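Local coordinates for capsular polysaccharide biosynthesis protein (PDB 4BQN) that binds coenzyme A and probably acts as an acetyltransferase in the biosynthesis of the capsular polysaccharide of Burkholderia pseudomallei, at residues D50-L53 and A54-P58. The protein carries 1 engineered substitution. Residues are numbered along the deposited sequence; the frame is centred on the assembly and turned at random. Where two conformers were deposited one is given.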
loop_
_atom_site.group_PDB
_atom_site.type_symbol
_atom_site.label_atom_id
_atom_site.label_comp_id
_atom_site.label_asym_id
_atom_site.label_seq_id
_atom_site.Cartn_x
_atom_site.Cartn_y
_atom_site.Cartn_z
ATOM N N ASP A 50 6.139 24.041 -1.818
ATOM C CA ASP A 50 5.894 25.455 -2.129
ATOM C C ASP A 50 6.135 25.727 -3.614
ATOM O O ASP A 50 5.317 26.379 -4.276
ATOM C CB ASP A 50 6.821 26.368 -1.319
ATOM C CG ASP A 50 6.387 26.548 0.133
ATOM O OD1 ASP A 50 5.251 26.198 0.527
ATOM O OD2 ASP A 50 7.216 27.082 0.902
ATOM N N ARG A 51 7.248 25.216 -4.141
ATOM C CA ARG A 51 7.618 25.424 -5.538
ATOM C C ARG A 51 6.587 24.776 -6.467
ATOM O O ARG A 51 6.204 25.343 -7.494
ATOM C CB ARG A 51 9.009 24.840 -5.778
ATOM C CG ARG A 51 9.637 25.177 -7.125
ATOM C CD ARG A 51 11.105 24.755 -7.196
ATOM N NE ARG A 51 11.705 24.622 -5.867
ATOM C CZ ARG A 51 12.150 23.480 -5.342
ATOM N NH1 ARG A 51 12.101 22.351 -6.037
ATOM N NH2 ARG A 51 12.656 23.471 -4.117
ATOM N N HIS A 52 6.132 23.577 -6.103
ATOM C CA HIS A 52 5.157 22.910 -6.948
ATOM C C HIS A 52 3.840 23.667 -6.979
ATOM O O HIS A 52 3.215 23.739 -8.032
ATOM C CB HIS A 52 4.934 21.467 -6.518
ATOM C CG HIS A 52 6.101 20.583 -6.805
ATOM N ND1 HIS A 52 6.711 20.535 -8.042
ATOM C CD2 HIS A 52 6.773 19.715 -6.015
ATOM C CE1 HIS A 52 7.716 19.678 -7.997
ATOM N NE2 HIS A 52 7.772 19.165 -6.778
ATOM N N LEU A 53 3.408 24.218 -5.843
ATOM C CA LEU A 53 2.180 25.008 -5.820
ATOM C C LEU A 53 2.299 26.231 -6.717
ATOM O O LEU A 53 1.348 26.589 -7.415
ATOM C CB LEU A 53 1.825 25.450 -4.404
ATOM C CG LEU A 53 0.354 25.832 -4.204
ATOM C CD1 LEU A 53 -0.504 24.595 -3.971
ATOM C CD2 LEU A 53 0.219 26.801 -3.043
ATOM N N ALA A 54 3.475 26.860 -6.705
ATOM C CA ALA A 54 3.711 28.091 -7.452
ATOM C C ALA A 54 4.004 27.869 -8.937
ATOM O O ALA A 54 3.579 28.661 -9.782
ATOM C CB ALA A 54 4.852 28.877 -6.816
ATOM N N GLU A 55 4.737 26.805 -9.249
ATOM C CA GLU A 55 5.377 26.676 -10.567
ATOM C C GLU A 55 4.979 25.421 -11.341
ATOM O O GLU A 55 5.055 25.394 -12.564
ATOM C CB GLU A 55 6.905 26.709 -10.421
ATOM C CG GLU A 55 7.464 28.026 -9.904
ATOM C CD GLU A 55 8.976 28.013 -9.731
ATOM O OE1 GLU A 55 9.642 27.100 -10.273
ATOM O OE2 GLU A 55 9.505 28.920 -9.049
ATOM N N THR A 56 4.591 24.366 -10.638
ATOM C CA THR A 56 4.271 23.114 -11.309
ATOM C C THR A 56 2.783 23.013 -11.591
ATOM O O THR A 56 2.364 22.946 -12.749
ATOM C CB THR A 56 4.717 21.898 -10.478
ATOM O OG1 THR A 56 6.128 21.967 -10.257
ATOM C CG2 THR A 56 4.371 20.587 -11.177
ATOM N N ILE A 57 1.994 22.996 -10.526
ATOM C CA ILE A 57 0.562 22.743 -10.641
ATOM C C ILE A 57 -0.183 23.747 -11.540
ATOM O O ILE A 57 -1.009 23.332 -12.347
ATOM C CB ILE A 57 -0.080 22.563 -9.249
ATOM C CG1 ILE A 57 0.480 21.282 -8.602
ATOM C CG2 ILE A 57 -1.601 22.488 -9.339
ATOM C CD1 ILE A 57 0.195 21.165 -7.117
ATOM N N PRO A 58 0.131 25.056 -11.438
ATOM C CA PRO A 58 -0.585 25.995 -12.316
ATOM C C PRO A 58 -0.308 25.807 -13.821
ATOM O O PRO A 58 -1.012 26.387 -14.653
ATOM C CB PRO A 58 -0.085 27.367 -11.846
ATOM C CG PRO A 58 0.295 27.136 -10.415
ATOM C CD PRO A 58 0.923 25.771 -10.419
#
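His52 and Thr56, one helical turn apart and both buried, lie side by side and point the same way. Thr56 OG1 sits at the edge of the imidazole, in its plane, 2.7 Å from His52 ND1, and the hydrogen bond is almost straight (174°); either atom could be the donor. Both first torsions turn the polar group back beside its own backbone N, His52 with chi1 -70° and Thr56 OG1 with chi1 -59°, which brings ring edge and hydroxyl together. Glu39 OE1 bonds to NE2, so both ring nitrogens are engaged and the imidazole is fixed in rotation about its CB-CG bond. His52 O is gripped twice: Ile57 N comes nearly head-on at 2.9 Å, whereas Thr56 N, 3.0 Å away, stands above the carbonyl plane. Pro58, which has no N-H to offer, instead sets CD 3.1 Å from Leu53 O. On the exposed side, in the conformer given of the two for Arg51, its aliphatic part meets the carboxylate of Glu55, Arg51 CG to Glu55 OE1 being 3.7 Å, and the charged ends do not touch. Leu53 and Ile57 turn to Leu82 of helix 79-83, while Asp50 OD1 makes a salt bridge to Lys76. By accepting the i+5 bond of Ile57 N as well as the i+4 bond of Thr56 N, His52 O marks a wider, pi-type turn near the C-terminal end of helix 46-56, where a 3-10 segment follows from Ile57 on the way to strand 62-65 of the parallel sheet.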